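Side-chain contacts in tyrosinase (Burkholderia thailandensis, PDB 5ZRD), which probably uses a pair of copper ions to hydroxylate monophenols and oxidise the resulting catechols, as in other tyrosinases: residues 77-80 and 81-85; 63-66 and 67-70; 248-251 and 252-255. One frame throughout, in Å; residues are numbered along the deposited sequence.

Contact 1. Residues 77-80 and 81-85. With CU (copper (II) ion), chain J.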
loop_
_atom_site.group_PDB
_atom_site.type_symbol
_atom_site.label_atom_id
_atom_site.label_comp_id
_atom_site.label_asym_id
_atom_site.label_seq_id
_atom_site.Cartn_x
_atom_site.Cartn_y
_atom_site.Cartn_z
ATOM N N PRO A 77 -8.454 12.533 4.618
ATOM C CA PRO A 77 -9.483 12.123 5.557
ATOM C C PRO A 77 -10.677 11.501 4.832
ATOM O O PRO A 77 -10.953 11.892 3.730
ATOM C CB PRO A 77 -9.915 13.421 6.247
ATOM C CG PRO A 77 -9.554 14.507 5.246
ATOM C CD PRO A 77 -8.313 13.992 4.545
ATOM N N TYR A 78 -11.343 10.543 5.459
ATOM C CA TYR A 78 -12.549 9.919 4.925
ATOM C C TYR A 78 -13.434 9.514 6.107
ATOM O O TYR A 78 -12.967 9.543 7.248
ATOM C CB TYR A 78 -12.210 8.725 4.029
ATOM C CG TYR A 78 -11.685 7.511 4.755
ATOM C CD1 TYR A 78 -10.343 7.402 5.087
ATOM C CD2 TYR A 78 -12.518 6.457 5.083
ATOM C CE1 TYR A 78 -9.843 6.275 5.721
ATOM C CE2 TYR A 78 -12.039 5.332 5.737
ATOM C CZ TYR A 78 -10.695 5.235 6.057
ATOM O OH TYR A 78 -10.225 4.134 6.719
ATOM N N TRP A 79 -14.690 9.156 5.816
ATOM C CA TRP A 79 -15.649 8.789 6.875
ATOM C C TRP A 79 -16.178 7.375 6.644
ATOM O O TRP A 79 -16.734 7.083 5.555
ATOM C CB TRP A 79 -16.812 9.776 6.901
ATOM C CG TRP A 79 -17.760 9.608 8.037
ATOM C CD1 TRP A 79 -19.116 9.490 7.942
ATOM C CD2 TRP A 79 -17.448 9.603 9.441
ATOM N NE1 TRP A 79 -19.668 9.389 9.195
ATOM C CE2 TRP A 79 -18.665 9.456 10.134
ATOM C CE3 TRP A 79 -16.277 9.704 10.194
ATOM C CZ2 TRP A 79 -18.729 9.432 11.534
ATOM C CZ3 TRP A 79 -16.343 9.677 11.578
ATOM C CH2 TRP A 79 -17.553 9.541 12.238
ATOM N N GLY A 80 -16.030 6.541 7.688
ATOM C CA GLY A 80 -16.437 5.142 7.652
ATOM C C GLY A 80 -17.880 4.967 8.058
ATOM O O GLY A 80 -18.377 3.843 8.169
ATOM N N GLY A 81 -18.544 6.062 8.399
ATOM C CA GLY A 81 -19.988 6.007 8.623
ATOM C C GLY A 81 -20.697 6.484 7.372
ATOM O O GLY A 81 -20.029 6.877 6.408
ATOM N N TYR A 82 -22.025 6.460 7.394
ATOM C CA TYR A 82 -22.837 6.864 6.262
ATOM C C TYR A 82 -23.257 8.344 6.368
ATOM O O TYR A 82 -23.694 8.959 5.362
ATOM C CB TYR A 82 -24.039 5.927 6.204
ATOM C CG TYR A 82 -23.735 4.548 5.677
ATOM C CD1 TYR A 82 -23.280 4.383 4.379
ATOM C CD2 TYR A 82 -23.863 3.414 6.474
ATOM C CE1 TYR A 82 -22.971 3.130 3.874
ATOM C CE2 TYR A 82 -23.597 2.150 5.976
ATOM C CZ TYR A 82 -23.165 2.011 4.665
ATOM O OH TYR A 82 -22.861 0.791 4.139
ATOM N N CYS A 83 -23.226 8.948 7.570
ATOM C CA CYS A 83 -23.830 10.251 7.712
ATOM C C CYS A 83 -23.010 11.241 6.877
ATOM O O CYS A 83 -21.759 11.075 6.712
ATOM C CB CYS A 83 -23.980 10.682 9.163
ATOM S SG CYS A 83 -22.420 11.084 10.007
ATOM N N ASN A 84 -23.735 12.214 6.293
ATOM C CA ASN A 84 -23.176 13.334 5.535
ATOM C C ASN A 84 -23.080 14.572 6.441
ATOM O O ASN A 84 -24.096 15.004 7.013
ATOM C CB ASN A 84 -24.021 13.647 4.301
ATOM C CG ASN A 84 -23.712 12.740 3.141
ATOM O OD1 ASN A 84 -22.672 12.895 2.525
ATOM N ND2 ASN A 84 -24.569 11.756 2.886
ATOM N N HIS A 85 -21.872 15.144 6.512
ATOM C CA HIS A 85 -21.547 16.352 7.306
ATOM C C HIS A 85 -20.610 17.269 6.530
ATOM O O HIS A 85 -19.811 16.826 5.751
ATOM C CB HIS A 85 -20.883 15.955 8.618
ATOM C CG HIS A 85 -21.685 14.949 9.362
ATOM N ND1 HIS A 85 -21.489 13.613 9.211
ATOM C CD2 HIS A 85 -22.764 15.092 10.163
ATOM C CE1 HIS A 85 -22.375 12.973 9.947
ATOM N NE2 HIS A 85 -23.173 13.855 10.547
HETATM CU CU CU J . -24.948 13.271 11.449
#
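Cys-83 SG is covalently joined to His-85 CE1 at 1.9 Å and packs against Trp-79, 3.3 Å from NE1. Only Asn-84 separates the bonded pair, a Cys-X-His thioether of the kind found in fungal tyrosinases, plant catechol oxidases and molluscan haemocyanins. SG stands between the backbone N and carbonyl carbon of its own residue (chi1 71°), turned from there to the imidazole. Toward Trp-79 it approaches obliquely, 63° off the normal of the five-membered ring, a sulfur-aromatic contact made beside the indole nitrogen. The same pyrrole ring carries Gly-81 over one face, with its CA 3.8 Å from the ring centroid in a CH-pi contact. Gly-81 O lies 3.2 Å from Trp-79 CD1, and Cys-83 O reaches that carbon obliquely. The chain thus folds closely round the indole before running on to the metal ligand. Beyond the thioether, His-85 NE2 binds the copper ion at 2.1 Å, with His-57 and His-94 as fellow ligands. On the second-shell side, Gln-355 takes the hydrogen of His-85 ND1 on its OE1 and gives NE2 to Cys-83 O, thereby tying backbone and ligand together. Phe-61 meets the indole edge-to-face. With CE1 bonded to sulfur, ND1 held by an amide and NE2 on the metal, the imidazole has little rotational freedom, and the thioether probably keeps this copper ligand in a fixed orientation as well as modifying its electronic character.

Contact 2. Residues 63-66 and 67-70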
loop_
_atom_site.group_PDB
_atom_site.type_symbol
_atom_site.label_atom_id
_atom_site.label_comp_id
_atom_site.label_asym_id
_atom_site.label_seq_id
_atom_site.Cartn_x
_atom_site.Cartn_y
_atom_site.Cartn_z
ATOM N N TYR A 63 -13.667 0.647 6.587
ATOM C CA TYR A 63 -12.378 1.249 6.463
ATOM C C TYR A 63 -11.882 1.182 5.020
ATOM O O TYR A 63 -12.357 0.403 4.213
ATOM C CB TYR A 63 -11.378 0.535 7.369
ATOM C CG TYR A 63 -11.718 0.679 8.826
ATOM C CD1 TYR A 63 -11.409 1.842 9.522
ATOM C CD2 TYR A 63 -12.393 -0.329 9.500
ATOM C CE1 TYR A 63 -11.753 1.991 10.858
ATOM C CE2 TYR A 63 -12.723 -0.201 10.839
ATOM C CZ TYR A 63 -12.418 0.969 11.510
ATOM O OH TYR A 63 -12.768 1.099 12.811
ATOM N N ARG A 64 -10.926 2.056 4.755
ATOM C CA ARG A 64 -10.138 2.074 3.539
ATOM C C ARG A 64 -8.678 1.834 3.953
ATOM O O ARG A 64 -7.846 2.785 4.127
ATOM C CB ARG A 64 -10.326 3.402 2.795
ATOM C CG ARG A 64 -11.749 3.671 2.306
ATOM C CD ARG A 64 -11.919 5.116 1.842
ATOM N NE ARG A 64 -13.297 5.487 1.594
ATOM C CZ ARG A 64 -13.815 5.790 0.406
ATOM N NH1 ARG A 64 -13.069 5.670 -0.677
ATOM N NH2 ARG A 64 -15.081 6.193 0.313
ATOM N N LYS A 65 -8.399 0.540 4.145
ATOM C CA LYS A 65 -7.115 0.071 4.655
ATOM C C LYS A 65 -5.968 0.644 3.817
ATOM O O LYS A 65 -4.951 1.046 4.386
ATOM C CB LYS A 65 -7.082 -1.465 4.744
ATOM C CG LYS A 65 -7.582 -2.029 6.071
ATOM C CD LYS A 65 -6.659 -1.662 7.250
ATOM C CE LYS A 65 -7.343 -1.025 8.449
ATOM N NZ LYS A 65 -7.800 -2.045 9.425
ATOM N N PRO A 66 -6.123 0.689 2.469
ATOM C CA PRO A 66 -4.994 1.212 1.707
ATOM C C PRO A 66 -4.820 2.718 1.941
ATOM O O PRO A 66 -3.694 3.189 1.991
ATOM C CB PRO A 66 -5.242 0.821 0.251
ATOM C CG PRO A 66 -6.400 -0.177 0.294
ATOM C CD PRO A 66 -7.111 0.028 1.616
ATOM N N VAL A 67 -5.897 3.448 2.187
ATOM C CA VAL A 67 -5.782 4.886 2.545
ATOM C C VAL A 67 -5.154 5.030 3.940
ATOM O O VAL A 67 -4.292 5.898 4.146
ATOM C CB VAL A 67 -7.135 5.626 2.482
ATOM C CG1 VAL A 67 -7.032 7.045 2.979
ATOM C CG2 VAL A 67 -7.745 5.629 1.099
ATOM N N ASP A 68 -5.616 4.259 4.913
ATOM C CA ASP A 68 -5.077 4.405 6.292
ATOM C C ASP A 68 -3.580 4.280 6.336
ATOM O O ASP A 68 -2.908 4.902 7.188
ATOM C CB ASP A 68 -5.642 3.357 7.213
ATOM C CG ASP A 68 -7.145 3.449 7.365
ATOM O OD1 ASP A 68 -7.693 4.578 7.405
ATOM O OD2 ASP A 68 -7.764 2.368 7.469
ATOM N N ALA A 69 -3.054 3.489 5.396
ATOM C CA ALA A 69 -1.638 3.141 5.352
ATOM C C ALA A 69 -0.809 4.154 4.559
ATOM O O ALA A 69 0.424 4.045 4.576
ATOM C CB ALA A 69 -1.490 1.770 4.748
ATOM N N LEU A 70 -1.433 5.107 3.870
ATOM C CA LEU A 70 -0.671 6.091 3.054
ATOM C C LEU A 70 0.271 6.952 3.925
ATOM O O LEU A 70 -0.034 7.254 5.076
ATOM C CB LEU A 70 -1.660 6.995 2.312
ATOM C CG LEU A 70 -2.479 6.324 1.219
ATOM C CD1 LEU A 70 -3.671 7.199 0.835
ATOM C CD2 LEU A 70 -1.595 6.013 0.015
#
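Asp-68 leans back along the chain over the carbonyls of Arg-64 and Lys-65. Its CB is 3.7 Å from Lys-65 O. CG, set beside the backbone N and anti to the carbonyl carbon (chi1 -62°), comes within 3.4 Å of Arg-64 O. The two carboxylate oxygens have different partners. OD2 lies 3.4 Å from Arg-64 O, two acceptors with no hydrogen between them, and faces the Lys-65 chain, with CE 3.6 Å away; it also approaches the Tyr-63 ring obliquely near CB. OD1 is hydrogen-bonded to Tyr-78 OH, which also receives Arg-64 N, so one phenol ties the carboxylate to the start of the turn. The Lys-65 ammonium does not close on the acid: its chain bends at three successive torsions, leaving NZ 4.8 Å from Asp-68 OD2. The opposite charges should still favour one another at this range. These residues belong to helix 65-68, a single short turn with Arg-64 at its N-cap. Arg-64 O takes Asp-68 N at 2.8 Å in a nearly straight bond (162°), and Lys-65 O accepts Ala-69 N at 3.3 Å, a longer and more bent one. Pro-66 lacks an N-H, which costs nothing in the first turn of a helix. Val-67 CG2 packs on Arg-64 CB at 3.8 Å. Leu-70 lies with its CG close to Pro-66 O. The turn sits at subunit contacts: Arg-64 NH1 makes a salt bridge with Asp-74 of a second subunit, whose Leu-70 packs on Pro-66. Ala-69 meets Ala-69 of a third subunit. Arg-64 NH2 turns instead to Phe-361 O of its own chain.

Contact 3. Residues 248-251 and 252-255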
loop_
_atom_site.group_PDB
_atom_site.type_symbol
_atom_site.label_atom_id
_atom_site.label_comp_id
_atom_site.label_asym_id
_atom_site.label_seq_id
_atom_site.Cartn_x
_atom_site.Cartn_y
_atom_site.Cartn_z
ATOM N N PRO A 248 -29.801 32.441 2.250
ATOM C CA PRO A 248 -30.410 32.819 0.976
ATOM C C PRO A 248 -30.579 31.702 -0.061
ATOM O O PRO A 248 -31.280 31.899 -1.032
ATOM C CB PRO A 248 -29.441 33.858 0.370
ATOM C CG PRO A 248 -28.087 33.498 0.966
ATOM C CD PRO A 248 -28.436 33.038 2.378
ATOM N N ASN A 249 -29.892 30.585 0.060
ATOM C CA ASN A 249 -30.087 29.505 -0.912
ATOM C C ASN A 249 -29.791 28.176 -0.202
ATOM O O ASN A 249 -29.188 28.168 0.860
ATOM C CB ASN A 249 -29.226 29.715 -2.162
ATOM C CG ASN A 249 -27.731 29.712 -1.887
ATOM O OD1 ASN A 249 -27.159 28.695 -1.487
ATOM N ND2 ASN A 249 -27.072 30.836 -2.137
ATOM N N TYR A 250 -30.179 27.071 -0.808
ATOM C CA TYR A 250 -30.055 25.767 -0.216
ATOM C C TYR A 250 -28.573 25.395 -0.042
ATOM O O TYR A 250 -28.191 24.838 0.966
ATOM C CB TYR A 250 -30.767 24.687 -1.034
ATOM C CG TYR A 250 -30.522 23.325 -0.445
ATOM C CD1 TYR A 250 -31.124 22.945 0.738
ATOM C CD2 TYR A 250 -29.597 22.457 -1.003
ATOM C CE1 TYR A 250 -30.837 21.731 1.351
ATOM C CE2 TYR A 250 -29.292 21.244 -0.405
ATOM C CZ TYR A 250 -29.917 20.879 0.775
ATOM O OH TYR A 250 -29.625 19.677 1.342
ATOM N N THR A 251 -27.739 25.704 -1.004
ATOM C CA THR A 251 -26.328 25.327 -0.862
ATOM C C THR A 251 -25.766 25.848 0.474
ATOM O O THR A 251 -25.192 25.059 1.225
ATOM C CB THR A 251 -25.502 25.742 -2.082
ATOM O OG1 THR A 251 -26.085 25.139 -3.242
ATOM C CG2 THR A 251 -24.062 25.299 -1.975
ATOM N N VAL A 252 -25.979 27.116 0.826
ATOM C CA VAL A 252 -25.297 27.654 1.977
ATOM C C VAL A 252 -26.144 27.448 3.228
ATOM O O VAL A 252 -25.609 27.510 4.344
ATOM C CB VAL A 252 -24.908 29.123 1.776
ATOM C CG1 VAL A 252 -24.018 29.249 0.561
ATOM C CG2 VAL A 252 -26.102 30.063 1.696
ATOM N N PHE A 253 -27.443 27.173 3.033
ATOM C CA PHE A 253 -28.271 26.751 4.125
ATOM C C PHE A 253 -27.810 25.381 4.632
ATOM O O PHE A 253 -27.886 25.103 5.834
ATOM C CB PHE A 253 -29.748 26.663 3.734
ATOM C CG PHE A 253 -30.656 26.106 4.803
ATOM C CD1 PHE A 253 -30.991 26.870 5.904
ATOM C CD2 PHE A 253 -31.096 24.796 4.753
ATOM C CE1 PHE A 253 -31.820 26.362 6.895
ATOM C CE2 PHE A 253 -31.906 24.265 5.749
ATOM C CZ PHE A 253 -32.275 25.053 6.820
ATOM N N SER A 254 -27.342 24.540 3.712
ATOM C CA SER A 254 -27.220 23.129 3.974
ATOM C C SER A 254 -26.045 22.807 4.902
ATOM O O SER A 254 -26.138 21.820 5.585
ATOM C CB SER A 254 -27.104 22.346 2.702
ATOM O OG SER A 254 -25.841 22.565 2.098
ATOM N N ASN A 255 -24.950 23.558 4.921
ATOM C CA ASN A 255 -23.724 22.978 5.511
ATOM C C ASN A 255 -22.654 24.043 5.789
ATOM O O ASN A 255 -22.647 25.099 5.183
ATOM C CB ASN A 255 -23.155 21.876 4.614
ATOM C CG ASN A 255 -22.410 22.368 3.390
ATOM O OD1 ASN A 255 -21.191 22.547 3.450
ATOM N ND2 ASN A 255 -23.102 22.518 2.256
#
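Asn-249 is the N-cap of the short helix 250-254, and its OD1 takes Val-252 N at 3.0 Å, with the donor tilted 31° from the carbonyl plane. CG lies between the backbone N and carbonyl carbon (chi1 62°), which swings the amide round to the helix start. Among the backbone hydrogen bonds, Phe-253 N donates to Asn-249 O at 3.0 Å, whereas the bonds of Ser-254 N to Tyr-250 O and Thr-251 O are weak. Among apolar contacts, Val-252 CG2 touches Pro-248 CD at 3.8 Å, the two side chains crossing at about a right angle, and helix 256-265 lends Trp-262 to the Asn-249 and Val-252 side. Trp-330 of helix 315-334 stacks on Phe-253. Ser-254 CB rests over one face of the Tyr-250 ring, 4.0 Å from its centroid, a CH-pi contact. Side-chain hydrogen bonds come last. Tyr-250 OH is hydrogen-bonded to Val-88 O. At the C-terminal end Asn-255 begins the next helix as its N-cap. Ser-254 OG donates to Thr-251 O at 2.7 Å and itself accepts Asn-255 ND2 at 2.7 Å, 164° at the hydrogen.

Contacts 1 and 3 are buried, whereas contact 2 is partly exposed and faces other subunits. Contacts 1 and 2 adjoin, centres 14 Å apart, where Tyr-78 of contact 1 packs on Val-67 and hydrogen-bonds through its OH to both Asp-68 and Arg-64 of contact 2. Contact 3 touches neither, its nearest atoms lying about 6 Å from contact 1 and about 18 Å from contact 2. Contacts 1 and 3 nevertheless share a neighbour, helix 90-108, through Trp-93 for one and Pro-91 for the other. Their chemistry differs with place: a covalent and metal-bound loop at the copper site, a short helix with charged groups at the subunit boundary, and a capped helix of aromatic and neutral polar groups inside.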